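Local structure of protein yesU (Bacillus subtilis, 1OQ1) at residues Cys78-Ala83 with Ile200-Met205; Tyr161-Ile166 with Ser175-Pro180; Leu11-Leu16 with Asp214-Gln219. The protein is of unknown function but has a galectin-like fold, a sandwich of antiparallel beta sheets of the kind common among carbohydrate-binding proteins. One frame throughout, in Å; residues are numbered along the deposited sequence.

Interaction 1 (Cys78-Ala83 with Ile200-Met205); sequences CMLFFA and IGFRQM. With ACY (acetic acid), chain E.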
ATOM      1  N   CYS A  78      -8.311  -1.186  -2.704  1.00  5.46           N
ATOM      2  CA  CYS A  78      -6.987  -0.590  -2.698  1.00  6.43           C
ATOM      3  C   CYS A  78      -6.087  -1.371  -1.748  1.00  7.10           C
ATOM      4  O   CYS A  78      -6.567  -2.016  -0.814  1.00  6.50           O
ATOM      5  CB  CYS A  78      -7.065   0.878  -2.288  1.00  5.24           C
ATOM      6  SG  CYS A  78      -7.951   1.893  -3.503  1.00  8.19           S
HETATM    7  N   MSE A  79      -4.783  -1.312  -1.991  1.00  7.29           N
HETATM    8  CA  MSE A  79      -3.836  -2.056  -1.173  1.00  6.72           C
HETATM    9  C   MSE A  79      -2.434  -1.466  -1.283  1.00  6.81           C
HETATM   10  O   MSE A  79      -1.971  -1.145  -2.373  1.00  7.56           O
HETATM   11  CB  MSE A  79      -3.818  -3.519  -1.636  1.00  8.53           C
HETATM   12  CG  MSE A  79      -2.918  -4.445  -0.842  1.00 10.18           C
HETATM   13 SE   MSE A  79      -2.777  -6.208  -1.657  0.95 16.08          SE
HETATM   14  CE  MSE A  79      -4.638  -6.738  -1.574  1.00 10.85           C
ATOM     15  N   LEU A  80      -1.759  -1.318  -0.149  1.00  5.80           N
ATOM     16  CA  LEU A  80      -0.405  -0.791  -0.168  1.00  5.15           C
ATOM     17  C   LEU A  80       0.582  -1.913   0.116  1.00  6.30           C
ATOM     18  O   LEU A  80       0.413  -2.660   1.077  1.00  7.10           O
ATOM     19  CB  LEU A  80      -0.216   0.297   0.894  1.00  5.46           C
ATOM     20  CG  LEU A  80       1.114   1.042   0.725  1.00  7.43           C
ATOM     21  CD1 LEU A  80       0.919   2.178  -0.265  1.00  6.41           C
ATOM     22  CD2 LEU A  80       1.598   1.590   2.051  1.00  7.37           C
ATOM     23  N   PHE A  81       1.590  -2.037  -0.738  1.00  7.19           N
ATOM     24  CA  PHE A  81       2.644  -3.028  -0.556  1.00  6.77           C
ATOM     25  C   PHE A  81       3.825  -2.258   0.041  1.00  6.54           C
ATOM     26  O   PHE A  81       4.075  -1.114  -0.343  1.00  6.98           O
ATOM     27  CB  PHE A  81       3.080  -3.617  -1.906  1.00  6.72           C
ATOM     28  CG  PHE A  81       2.227  -4.762  -2.387  1.00  6.85           C
ATOM     29  CD1 PHE A  81       2.549  -6.074  -2.049  1.00  7.18           C
ATOM     30  CD2 PHE A  81       1.105  -4.529  -3.177  1.00  7.06           C
ATOM     31  CE1 PHE A  81       1.763  -7.141  -2.497  1.00  6.87           C
ATOM     32  CE2 PHE A  81       0.314  -5.587  -3.628  1.00  7.51           C
ATOM     33  CZ  PHE A  81       0.646  -6.896  -3.287  1.00  6.52           C
ATOM     34  N   PHE A  82       4.529  -2.861   0.994  1.00  5.05           N
ATOM     35  CA  PHE A  82       5.716  -2.228   1.575  1.00  5.16           C
ATOM     36  C   PHE A  82       6.738  -3.279   2.027  1.00  4.97           C
ATOM     37  O   PHE A  82       6.394  -4.446   2.185  1.00  5.04           O
ATOM     38  CB  PHE A  82       5.339  -1.250   2.712  1.00  5.10           C
ATOM     39  CG  PHE A  82       4.480  -1.837   3.803  1.00  4.38           C
ATOM     40  CD1 PHE A  82       4.996  -2.017   5.085  1.00  4.98           C
ATOM     41  CD2 PHE A  82       3.135  -2.123   3.579  1.00  4.51           C
ATOM     42  CE1 PHE A  82       4.187  -2.463   6.133  1.00  4.13           C
ATOM     43  CE2 PHE A  82       2.312  -2.572   4.621  1.00  6.01           C
ATOM     44  CZ  PHE A  82       2.840  -2.739   5.899  1.00  5.84           C
ATOM     45  N   ALA A  83       7.992  -2.871   2.215  1.00  5.50           N
ATOM     46  CA  ALA A  83       9.059  -3.803   2.603  1.00  6.03           C
ATOM     47  C   ALA A  83       9.120  -4.936   1.572  1.00  6.61           C
ATOM     48  O   ALA A  83       9.350  -6.102   1.911  1.00  6.88           O
ATOM     49  CB  ALA A  83       8.797  -4.377   4.005  1.00  4.68           C
ATOM     50  N   ILE A 200       7.787   0.255  -2.015  1.00  7.22           N
ATOM     51  CA  ILE A 200       6.406   0.528  -1.638  1.00  6.63           C
ATOM     52  C   ILE A 200       5.616   0.621  -2.944  1.00  6.67           C
ATOM     53  O   ILE A 200       6.064   1.256  -3.902  1.00  7.73           O
ATOM     54  CB  ILE A 200       6.274   1.855  -0.873  1.00  7.00           C
ATOM     55  CG1 ILE A 200       6.949   1.722   0.496  1.00  7.32           C
ATOM     56  CG2 ILE A 200       4.796   2.226  -0.728  1.00  5.48           C
ATOM     57  CD1 ILE A 200       6.988   2.996   1.292  1.00  7.68           C
ATOM     58  N   GLY A 201       4.453  -0.019  -2.983  1.00  6.57           N
ATOM     59  CA  GLY A 201       3.643  -0.002  -4.188  1.00  6.98           C
ATOM     60  C   GLY A 201       2.164   0.201  -3.924  1.00  7.05           C
ATOM     61  O   GLY A 201       1.663  -0.107  -2.839  1.00  7.46           O
ATOM     62  N   PHE A 202       1.466   0.707  -4.936  1.00  7.26           N
ATOM     63  CA  PHE A 202       0.040   0.978  -4.851  1.00  6.24           C
ATOM     64  C   PHE A 202      -0.752   0.041  -5.747  1.00  7.71           C
ATOM     65  O   PHE A 202      -0.625   0.092  -6.971  1.00  7.72           O
ATOM     66  CB  PHE A 202      -0.229   2.425  -5.270  1.00  5.98           C
ATOM     67  CG  PHE A 202       0.325   3.439  -4.316  1.00  6.58           C
ATOM     68  CD1 PHE A 202      -0.497   4.038  -3.361  1.00  7.95           C
ATOM     69  CD2 PHE A 202       1.678   3.761  -4.333  1.00  8.40           C
ATOM     70  CE1 PHE A 202       0.023   4.939  -2.438  1.00  8.19           C
ATOM     71  CE2 PHE A 202       2.209   4.665  -3.412  1.00  8.49           C
ATOM     72  CZ  PHE A 202       1.378   5.253  -2.463  1.00  8.12           C
ATOM     73  N   ARG A 203      -1.569  -0.815  -5.140  1.00  6.70           N
ATOM     74  CA  ARG A 203      -2.385  -1.742  -5.915  1.00  7.16           C
ATOM     75  C   ARG A 203      -3.855  -1.366  -5.913  1.00  6.45           C
ATOM     76  O   ARG A 203      -4.366  -0.790  -4.955  1.00  8.09           O
ATOM     77  CB  ARG A 203      -2.251  -3.171  -5.374  1.00  8.66           C
ATOM     78  CG  ARG A 203      -3.247  -4.167  -5.992  1.00  9.68           C
ATOM     79  CD  ARG A 203      -3.006  -5.577  -5.470  1.00 10.75           C
ATOM     80  NE  ARG A 203      -3.844  -6.597  -6.105  1.00 10.69           N
ATOM     81  CZ  ARG A 203      -3.770  -6.929  -7.392  1.00 10.57           C
ATOM     82  NH1 ARG A 203      -2.908  -6.317  -8.189  1.00 10.45           N
ATOM     83  NH2 ARG A 203      -4.532  -7.901  -7.878  1.00 10.57           N
ATOM     84  N   GLN A 204      -4.533  -1.684  -7.007  1.00  5.98           N
ATOM     85  CA  GLN A 204      -5.960  -1.446  -7.111  1.00  5.86           C
ATOM     86  C   GLN A 204      -6.572  -2.604  -7.865  1.00  6.83           C
ATOM     87  O   GLN A 204      -5.950  -3.159  -8.772  1.00  7.73           O
ATOM     88  CB  GLN A 204      -6.280  -0.161  -7.882  1.00  6.23           C
ATOM     89  CG  GLN A 204      -5.927   1.130  -7.171  1.00  8.12           C
ATOM     90  CD  GLN A 204      -6.577   2.342  -7.825  1.00  9.13           C
ATOM     91  OE1 GLN A 204      -7.205   2.236  -8.886  1.00 10.94           O
ATOM     92  NE2 GLN A 204      -6.427   3.500  -7.197  1.00  5.66           N
HETATM   93  N   MSE A 205      -7.777  -2.983  -7.462  1.00  7.66           N
HETATM   94  CA  MSE A 205      -8.510  -4.025  -8.160  1.00  8.53           C
HETATM   95  C   MSE A 205      -9.508  -3.228  -8.985  1.00  8.77           C
HETATM   96  O   MSE A 205     -10.198  -2.358  -8.449  1.00  8.81           O
HETATM   97  CB  MSE A 205      -9.260  -4.936  -7.188  1.00  8.91           C
HETATM   98  CG  MSE A 205      -8.393  -5.960  -6.484  1.00 11.23           C
HETATM   99 SE   MSE A 205      -9.478  -7.291  -5.591  0.95 20.33          SE
HETATM  100  CE  MSE A 205      -9.789  -8.486  -7.090  1.00 12.83           C
TER
HETATM  101  C   ACY E1001      -6.502  -8.964  -5.349  1.00 20.01           C
HETATM  102  O   ACY E1001      -5.978  -8.013  -4.614  1.00 17.95           O
HETATM  103  OXT ACY E1001      -6.368  -9.141  -6.609  1.00 20.73           O
HETATM  104  CH3 ACY E1001      -7.361  -9.942  -4.565  1.00 22.07           C
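One face of the F202 ring is met by the CD1 methyl of L80, which sits 3.8 Å from the ring centroid and 18° off its normal, a CH-pi contact in which CE1 is the nearest ring atom. The chi2 torsion of L80 (86°) places CD1 over the ring. CD1 also touches CG2 of I200. On the other side of the strand pair the F81 ring presents its CE2 edge to R203, with CB of R203 in the ring plane and CD of R203 3.8 Å from CE2 of F81; the guanidinium plane is turned 75° from the ring. G201, without a side chain, lies directly across from F81. R203, extended from CG to NE, runs out alongside both F81 and the selenomethionine M79, whose SE lies 3.9 Å from its CD. At its edge the guanidinium grips acetic acid (probably as acetate, from the crystallisation liquor) through NE to O (3.0 Å) and NH2 to OXT (2.6 Å), both nearly straight. M79 CE and M205 SE also touch it.

The backbones pair antiparallel. M79 and R203, then F81 and G201, exchange two hydrogen bonds each; the bond from R203 N to M79 O is 2.8 Å, whereas M79 N approaches R203 O from above its carbonyl plane. L80 and F202 face W67 and F215 of the opposing sheet, in the interior of the sandwich. On the other face, where H116, W54 and Y107 gather round F81 and NH1 of R203 is bonded to G102 O, the arginine can hold a carboxyl group in two bonds; whether a natural ligand does the same is not established.

Interaction 2 (Tyr161-Ile166 with Ser175-Pro180); sequences YRMKLI and SINGLP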
ATOM      1  N   TYR A 161      -8.536  11.686   2.645  1.00  5.76           N
ATOM      2  CA  TYR A 161      -8.327  11.097   3.963  1.00  4.78           C
ATOM      3  C   TYR A 161      -6.818  10.975   4.197  1.00  5.45           C
ATOM      4  O   TYR A 161      -6.066  10.672   3.272  1.00  5.79           O
ATOM      5  CB  TYR A 161      -9.016   9.729   4.027  1.00  3.99           C
ATOM      6  CG  TYR A 161     -10.524   9.834   3.974  1.00  5.61           C
ATOM      7  CD1 TYR A 161     -11.274   9.955   5.144  1.00  5.79           C
ATOM      8  CD2 TYR A 161     -11.194   9.902   2.751  1.00  5.06           C
ATOM      9  CE1 TYR A 161     -12.658  10.148   5.101  1.00  6.12           C
ATOM     10  CE2 TYR A 161     -12.584  10.097   2.696  1.00  6.67           C
ATOM     11  CZ  TYR A 161     -13.303  10.225   3.874  1.00  6.16           C
ATOM     12  OH  TYR A 161     -14.657  10.483   3.838  1.00  6.94           O
ATOM     13  N   ARG A 162      -6.381  11.233   5.431  1.00  5.32           N
ATOM     14  CA  ARG A 162      -4.960  11.177   5.791  1.00  5.02           C
ATOM     15  C   ARG A 162      -4.554   9.783   6.263  1.00  4.17           C
ATOM     16  O   ARG A 162      -4.931   9.349   7.349  1.00  5.53           O
ATOM     17  CB  ARG A 162      -4.664  12.214   6.882  1.00  6.99           C
ATOM     18  CG  ARG A 162      -4.539  13.654   6.368  1.00  9.52           C
ATOM     19  CD  ARG A 162      -3.203  13.847   5.657  1.00 10.40           C
ATOM     20  NE  ARG A 162      -3.040  15.162   5.037  1.00 13.11           N
ATOM     21  CZ  ARG A 162      -2.809  16.298   5.692  1.00 13.35           C
ATOM     22  NH1 ARG A 162      -2.713  16.309   7.015  1.00 13.22           N
ATOM     23  NH2 ARG A 162      -2.655  17.428   5.011  1.00 14.73           N
HETATM   24  N   MSE A 163      -3.795   9.087   5.424  1.00  4.75           N
HETATM   25  CA  MSE A 163      -3.349   7.724   5.714  1.00  4.79           C
HETATM   26  C   MSE A 163      -1.944   7.743   6.309  1.00  3.99           C
HETATM   27  O   MSE A 163      -1.079   8.465   5.823  1.00  5.59           O
HETATM   28  CB  MSE A 163      -3.344   6.916   4.419  1.00  5.73           C
HETATM   29  CG  MSE A 163      -4.462   7.303   3.469  1.00  9.46           C
HETATM   30 SE   MSE A 163      -6.226   6.817   4.091  0.85 13.38          SE
HETATM   31  CE  MSE A 163      -6.630   8.186   5.359  1.00 22.59           C
ATOM     32  N   LYS A 164      -1.717   6.946   7.350  1.00  5.07           N
ATOM     33  CA  LYS A 164      -0.401   6.895   7.991  1.00  4.85           C
ATOM     34  C   LYS A 164      -0.063   5.471   8.406  1.00  5.50           C
ATOM     35  O   LYS A 164      -0.837   4.812   9.096  1.00  4.92           O
ATOM     36  CB  LYS A 164      -0.357   7.814   9.220  1.00  6.81           C
ATOM     37  CG  LYS A 164       1.012   7.835   9.907  1.00  7.94           C
ATOM     38  CD  LYS A 164       1.069   8.796  11.093  1.00 11.49           C
ATOM     39  CE  LYS A 164       1.020  10.249  10.647  1.00 13.84           C
ATOM     40  NZ  LYS A 164       1.153  11.195  11.799  1.00 14.01           N
ATOM     41  N   LEU A 165       1.106   5.014   7.978  1.00  4.35           N
ATOM     42  CA  LEU A 165       1.574   3.666   8.253  1.00  6.46           C
ATOM     43  C   LEU A 165       2.949   3.674   8.914  1.00  5.03           C
ATOM     44  O   LEU A 165       3.861   4.341   8.431  1.00  7.21           O
ATOM     45  CB  LEU A 165       1.661   2.891   6.935  1.00  5.90           C
ATOM     46  CG  LEU A 165       2.167   1.450   7.006  1.00  7.46           C
ATOM     47  CD1 LEU A 165       1.084   0.568   7.603  1.00  9.27           C
ATOM     48  CD2 LEU A 165       2.531   0.962   5.612  1.00 10.13           C
ATOM     49  N   ILE A 166       3.095   2.936  10.012  1.00  5.67           N
ATOM     50  CA  ILE A 166       4.380   2.834  10.701  1.00  6.03           C
ATOM     51  C   ILE A 166       4.943   1.431  10.486  1.00  6.01           C
ATOM     52  O   ILE A 166       4.230   0.443  10.650  1.00  6.79           O
ATOM     53  CB  ILE A 166       4.248   3.048  12.232  1.00  4.79           C
ATOM     54  CG1 ILE A 166       3.712   4.451  12.527  1.00  7.59           C
ATOM     55  CG2 ILE A 166       5.615   2.857  12.908  1.00  7.23           C
ATOM     56  CD1 ILE A 166       3.405   4.671  13.994  1.00  7.10           C
ATOM     57  N   SER A 175      -3.260   3.978  10.630  1.00  3.82           N
ATOM     58  CA  SER A 175      -4.306   4.892  11.073  1.00  5.51           C
ATOM     59  C   SER A 175      -4.859   5.680   9.896  1.00  5.26           C
ATOM     60  O   SER A 175      -4.194   5.828   8.872  1.00  4.59           O
ATOM     61  CB  SER A 175      -3.765   5.859  12.133  1.00  6.46           C
ATOM     62  OG  SER A 175      -2.789   6.733  11.592  1.00 10.51           O
ATOM     63  N   ILE A 176      -6.091   6.157  10.050  1.00  3.34           N
ATOM     64  CA  ILE A 176      -6.767   6.961   9.034  1.00  4.51           C
ATOM     65  C   ILE A 176      -7.331   8.179   9.757  1.00  4.74           C
ATOM     66  O   ILE A 176      -8.106   8.043  10.705  1.00  5.62           O
ATOM     67  CB  ILE A 176      -7.924   6.178   8.367  1.00  4.81           C
ATOM     68  CG1 ILE A 176      -7.358   4.982   7.592  1.00  4.71           C
ATOM     69  CG2 ILE A 176      -8.712   7.101   7.440  1.00  5.66           C
ATOM     70  CD1 ILE A 176      -8.422   4.046   7.027  1.00  7.30           C
ATOM     71  N   ASN A 177      -6.943   9.366   9.301  1.00  5.81           N
ATOM     72  CA  ASN A 177      -7.374  10.610   9.926  1.00  6.41           C
ATOM     73  C   ASN A 177      -7.041  10.566  11.419  1.00  7.19           C
ATOM     74  O   ASN A 177      -7.775  11.100  12.246  1.00  7.24           O
ATOM     75  CB  ASN A 177      -8.879  10.844   9.698  1.00  5.98           C
ATOM     76  CG  ASN A 177      -9.178  11.376   8.299  1.00  7.13           C
ATOM     77  OD1 ASN A 177      -8.315  11.353   7.423  1.00  8.70           O
ATOM     78  ND2 ASN A 177     -10.400  11.853   8.086  1.00  5.33           N
ATOM     79  N   GLY A 178      -5.926   9.913  11.744  1.00  6.08           N
ATOM     80  CA  GLY A 178      -5.481   9.816  13.127  1.00  6.47           C
ATOM     81  C   GLY A 178      -6.106   8.713  13.963  1.00  6.15           C
ATOM     82  O   GLY A 178      -5.669   8.468  15.089  1.00  7.75           O
ATOM     83  N   LEU A 179      -7.129   8.051  13.430  1.00  5.86           N
ATOM     84  CA  LEU A 179      -7.795   6.973  14.158  1.00  5.80           C
ATOM     85  C   LEU A 179      -7.054   5.661  13.944  1.00  4.42           C
ATOM     86  O   LEU A 179      -6.883   5.221  12.810  1.00  4.70           O
ATOM     87  CB  LEU A 179      -9.241   6.818  13.673  1.00  3.71           C
ATOM     88  CG  LEU A 179     -10.059   5.693  14.325  1.00  5.16           C
ATOM     89  CD1 LEU A 179     -10.366   6.061  15.774  1.00  6.71           C
ATOM     90  CD2 LEU A 179     -11.356   5.459  13.547  1.00  6.18           C
ATOM     91  N   PRO A 180      -6.591   5.019  15.031  1.00  5.57           N
ATOM     92  CA  PRO A 180      -5.878   3.750  14.859  1.00  5.53           C
ATOM     93  C   PRO A 180      -6.827   2.730  14.235  1.00  6.26           C
ATOM     94  O   PRO A 180      -7.972   2.601  14.668  1.00  5.88           O
ATOM     95  CB  PRO A 180      -5.489   3.371  16.286  1.00  5.35           C
ATOM     96  CG  PRO A 180      -5.366   4.706  16.971  1.00  7.06           C
ATOM     97  CD  PRO A 180      -6.571   5.446  16.441  1.00  5.29           C
TER
HETATM   98  O   HOH W   1      -3.833   8.835   9.987  1.00  7.31           O
HETATM   99  O   HOH W   2      -0.116   4.868  12.064  1.00 10.02           O
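N177 sets its side-chain OD1 against the backbone of R162, accepting the N-H of that residue at 2.8 Å nearly in line with its own C=O (179°), while its backbone N returns a bond of the same length to R162 O. The amide thus takes the place of a main-chain carbonyl just where the chain leaves the strand, and its ND2 comes within 3.6 Å of CD1 of Y161, the amide and ring planes only 20° apart. One residue further in, the packing is apolar: M163, bent at chi2, brings SE to 4.1 Å from CG1 of I176, the two side chains crossing obliquely. They lie on the side of W67 and F69, which touch M163 from the adjoining strand 63-73.

Strand 161-168 forms a beta hairpin with strand 171-176, and I176-L179 is a type I' turn that leads into the next antiparallel strand, 179-185. N177 and G178 are its two central residues, both with positive phi, and I176 and L179 bond to each other through N and O in both directions.

On the opposite face the contact is looser and wet. S175 and K164 make a hydrogen-bonded pair, but their side chains meet merely through CB of K164 and OG of S175. The OG, placed between backbone N and carbonyl carbon (chi1 66°), is hydrogen-bonded to water 1 at 2.8 Å; that water also donates to R162 O and accepts from G178 N, joining strand to turn. Water 2 links OG with K164 O. The ends of both basic chains lead away from segment 175-180, R162 to a salt bridge with D68 and K164 to a weak, long ion pair with E7.

Interaction 3 (Leu11-Leu16 with Asp214-Gln219); sequences LYRNPL and DFAVHQ
Y12 and F215 sit on the same face of the strand pair, and with CG anti to the backbone N in both (chi1 178° and 168°) their rings are turned to meet there, CE2 of Y12 at 3.7 Å from CE2 of F215 with the planes 68° apart. N14 lies on this face too: its ND2 donates to Y12 OH at 3.1 Å, with the hydroxyl in the amide plane, and its OD1 accepts from L16 N, an Asx turn at the strand's end. A further bond from ND2 to D21 O fixes the rotation of the amide. L16 then reaches back, its CD1 touching CB of F215.

On the other face the R13 guanidinium lies over CB of A216, and its NH2 is 3.6 Å from H218 NE2, at the edge of the imidazole.

The antiparallel ladder starts with a classic beta bulge: V217 O receives both L11 N (2.8 Å) and Y12 N (3.2 Å). Beyond the bulge, regular pairing continues through N14 with F215. N14 N to F215 O is short at 2.7 Å.

Strand 209-222 is flanked on its other side by strand 63-73, to which A216 and H218 are bonded through T66 and I64. F215 points to the interior, edge-to-face with F202 of the second sheet, while the Y12 ring meets F59 edge-to-face and touches W25.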
ATOM      1  N   LEU A  11      12.713  11.377   4.321  1.00  8.77           N
ATOM      2  CA  LEU A  11      13.549  10.598   3.418  1.00 10.31           C
ATOM      3  C   LEU A  11      13.103  10.710   1.971  1.00 11.19           C
ATOM      4  O   LEU A  11      13.914  10.571   1.053  1.00 10.86           O
ATOM      5  CB  LEU A  11      13.523   9.124   3.821  1.00 10.36           C
ATOM      6  CG  LEU A  11      13.936   8.807   5.256  1.00 11.99           C
ATOM      7  CD1 LEU A  11      13.849   7.309   5.489  1.00 13.05           C
ATOM      8  CD2 LEU A  11      15.352   9.304   5.500  1.00 12.47           C
ATOM      9  N   TYR A  12      11.817  10.978   1.774  1.00 10.27           N
ATOM     10  CA  TYR A  12      11.251  11.048   0.433  1.00 10.75           C
ATOM     11  C   TYR A  12       9.888  11.724   0.469  1.00  9.86           C
ATOM     12  O   TYR A  12       9.111  11.530   1.404  1.00  9.78           O
ATOM     13  CB  TYR A  12      11.095   9.617  -0.096  1.00 11.15           C
ATOM     14  CG  TYR A  12      10.478   9.473  -1.467  1.00 11.04           C
ATOM     15  CD1 TYR A  12      11.261   9.545  -2.618  1.00 12.20           C
ATOM     16  CD2 TYR A  12       9.112   9.224  -1.612  1.00 11.71           C
ATOM     17  CE1 TYR A  12      10.701   9.368  -3.884  1.00 12.15           C
ATOM     18  CE2 TYR A  12       8.541   9.050  -2.873  1.00 10.70           C
ATOM     19  CZ  TYR A  12       9.343   9.122  -4.001  1.00 12.46           C
ATOM     20  OH  TYR A  12       8.789   8.947  -5.250  1.00 14.31           O
ATOM     21  N   ARG A  13       9.602  12.521  -0.551  1.00  8.96           N
ATOM     22  CA  ARG A  13       8.318  13.188  -0.646  1.00  9.80           C
ATOM     23  C   ARG A  13       7.985  13.383  -2.119  1.00 10.45           C
ATOM     24  O   ARG A  13       8.777  13.953  -2.877  1.00  9.27           O
ATOM     25  CB  ARG A  13       8.353  14.537   0.073  1.00 12.17           C
ATOM     26  CG  ARG A  13       7.027  15.285   0.027  1.00 16.44           C
ATOM     27  CD  ARG A  13       7.115  16.613   0.754  1.00 19.34           C
ATOM     28  NE  ARG A  13       7.064  16.483   2.208  1.00 20.57           N
ATOM     29  CZ  ARG A  13       5.960  16.205   2.897  1.00 21.78           C
ATOM     30  NH1 ARG A  13       4.806  16.020   2.267  1.00 21.64           N
ATOM     31  NH2 ARG A  13       6.004  16.130   4.221  1.00 19.11           N
ATOM     32  N   ASN A  14       6.818  12.891  -2.515  1.00  8.63           N
ATOM     33  CA  ASN A  14       6.351  12.994  -3.891  1.00  7.96           C
ATOM     34  C   ASN A  14       4.949  13.602  -3.880  1.00  8.85           C
ATOM     35  O   ASN A  14       3.998  12.990  -3.393  1.00  7.19           O
ATOM     36  CB  ASN A  14       6.307  11.605  -4.528  1.00  9.21           C
ATOM     37  CG  ASN A  14       6.087  11.657  -6.025  1.00  9.50           C
ATOM     38  OD1 ASN A  14       5.350  12.505  -6.525  1.00 11.51           O
ATOM     39  ND2 ASN A  14       6.720  10.740  -6.749  1.00 10.08           N
ATOM     40  N   PRO A  15       4.808  14.827  -4.409  1.00  9.96           N
ATOM     41  CA  PRO A  15       3.514  15.516  -4.455  1.00  9.83           C
ATOM     42  C   PRO A  15       2.460  14.790  -5.298  1.00  9.39           C
ATOM     43  O   PRO A  15       1.259  14.912  -5.038  1.00  8.43           O
ATOM     44  CB  PRO A  15       3.870  16.881  -5.050  1.00 11.29           C
ATOM     45  CG  PRO A  15       5.298  17.072  -4.652  1.00 12.96           C
ATOM     46  CD  PRO A  15       5.889  15.711  -4.877  1.00 11.49           C
ATOM     47  N   LEU A  16       2.920  14.044  -6.302  1.00  8.85           N
ATOM     48  CA  LEU A  16       2.036  13.316  -7.213  1.00  9.63           C
ATOM     49  C   LEU A  16       1.083  14.296  -7.901  1.00 10.48           C
ATOM     50  O   LEU A  16      -0.128  14.064  -7.971  1.00  8.55           O
ATOM     51  CB  LEU A  16       1.240  12.245  -6.452  1.00 10.49           C
ATOM     52  CG  LEU A  16       2.038  11.089  -5.835  1.00 10.39           C
ATOM     53  CD1 LEU A  16       1.107  10.181  -5.043  1.00 10.22           C
ATOM     54  CD2 LEU A  16       2.739  10.296  -6.931  1.00 10.86           C
ATOM     55  N   ASP A 214       0.465  13.804  -2.216  1.00  8.84           N
ATOM     56  CA  ASP A 214       1.481  13.950  -1.172  1.00 10.20           C
ATOM     57  C   ASP A 214       1.942  12.680  -0.471  1.00  9.48           C
ATOM     58  O   ASP A 214       1.708  12.496   0.726  1.00  9.92           O
ATOM     59  CB  ASP A 214       0.994  14.952  -0.117  1.00 14.10           C
ATOM     60  CG  ASP A 214       0.580  16.284  -0.724  1.00 18.35           C
ATOM     61  OD1 ASP A 214       1.194  16.700  -1.728  1.00 20.46           O
ATOM     62  OD2 ASP A 214      -0.354  16.918  -0.188  1.00 19.71           O
ATOM     63  N   PHE A 215       2.612  11.819  -1.227  1.00  8.53           N
ATOM     64  CA  PHE A 215       3.148  10.562  -0.724  1.00  9.56           C
ATOM     65  C   PHE A 215       4.517  10.861  -0.099  1.00  9.79           C
ATOM     66  O   PHE A 215       5.426  11.339  -0.780  1.00 10.93           O
ATOM     67  CB  PHE A 215       3.269   9.585  -1.897  1.00  9.75           C
ATOM     68  CG  PHE A 215       4.070   8.348  -1.602  1.00  9.99           C
ATOM     69  CD1 PHE A 215       3.860   7.616  -0.439  1.00 11.28           C
ATOM     70  CD2 PHE A 215       5.006   7.888  -2.524  1.00 11.79           C
ATOM     71  CE1 PHE A 215       4.568   6.442  -0.196  1.00 12.23           C
ATOM     72  CE2 PHE A 215       5.723   6.714  -2.294  1.00 13.99           C
ATOM     73  CZ  PHE A 215       5.502   5.988  -1.123  1.00 13.50           C
ATOM     74  N   ALA A 216       4.663  10.586   1.193  1.00  7.26           N
ATOM     75  CA  ALA A 216       5.930  10.868   1.868  1.00  5.99           C
ATOM     76  C   ALA A 216       6.379   9.753   2.797  1.00  5.90           C
ATOM     77  O   ALA A 216       5.563   8.978   3.291  1.00  6.50           O
ATOM     78  CB  ALA A 216       5.812  12.168   2.649  1.00  5.96           C
ATOM     79  N   VAL A 217       7.689   9.688   3.024  1.00  6.78           N
ATOM     80  CA  VAL A 217       8.288   8.696   3.909  1.00  6.69           C
ATOM     81  C   VAL A 217       9.251   9.413   4.860  1.00  8.63           C
ATOM     82  O   VAL A 217      10.178  10.095   4.421  1.00  9.52           O
ATOM     83  CB  VAL A 217       9.084   7.623   3.114  1.00  9.14           C
ATOM     84  CG1 VAL A 217       9.643   6.572   4.065  1.00  9.49           C
ATOM     85  CG2 VAL A 217       8.190   6.967   2.077  1.00  7.44           C
ATOM     86  N   HIS A 218       9.014   9.268   6.160  1.00  7.60           N
ATOM     87  CA  HIS A 218       9.864   9.883   7.177  1.00  7.94           C
ATOM     88  C   HIS A 218      10.465   8.791   8.054  1.00  8.78           C
ATOM     89  O   HIS A 218       9.957   7.670   8.103  1.00  7.54           O
ATOM     90  CB  HIS A 218       9.046  10.824   8.074  1.00  8.81           C
ATOM     91  CG  HIS A 218       8.582  12.076   7.394  1.00  9.33           C
ATOM     92  ND1 HIS A 218       9.201  13.296   7.574  1.00 11.35           N
ATOM     93  CD2 HIS A 218       7.549  12.300   6.548  1.00  7.81           C
ATOM     94  CE1 HIS A 218       8.565  14.217   6.871  1.00  7.61           C
ATOM     95  NE2 HIS A 218       7.560  13.639   6.239  1.00 11.59           N
ATOM     96  N   GLN A 219      11.551   9.121   8.746  1.00  8.72           N
ATOM     97  CA  GLN A 219      12.187   8.175   9.655  1.00 10.11           C
ATOM     98  C   GLN A 219      11.219   7.986  10.818  1.00  9.56           C
ATOM     99  O   GLN A 219      10.575   8.943  11.246  1.00  9.99           O
ATOM    100  CB  GLN A 219      13.497   8.754  10.196  1.00 15.79           C
ATOM    101  CG  GLN A 219      14.682   8.686   9.257  1.00 26.86           C
ATOM    102  CD  GLN A 219      15.258   7.289   9.157  1.00 33.92           C
ATOM    103  OE1 GLN A 219      15.449   6.613  10.170  1.00 39.15           O
ATOM    104  NE2 GLN A 219      15.550   6.851   7.938  1.00 38.72           N
TER

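The three contacts lie on the two sheets of one sandwich. Interaction 1 belongs to the seven-stranded sheet, near the centre of the chain, while interactions 2 and 3 both reach the other sheet, with strand 63-73 between strands 161-168 and 209-222. Their centres are about 15 to 16 Å apart in every pair. Across the interior, L165 packs on L80 and F82, and F215 on I200 and F202, so interaction 1 touches both others; the nearest atoms of interactions 2 and 3 are about 6 Å apart. Along the chain they are nested, 2 inside 1 and 1 inside 3; the outermost closure, interaction 3, pairs strand 5-14 near the start of the chain with strand 209-222 near its end.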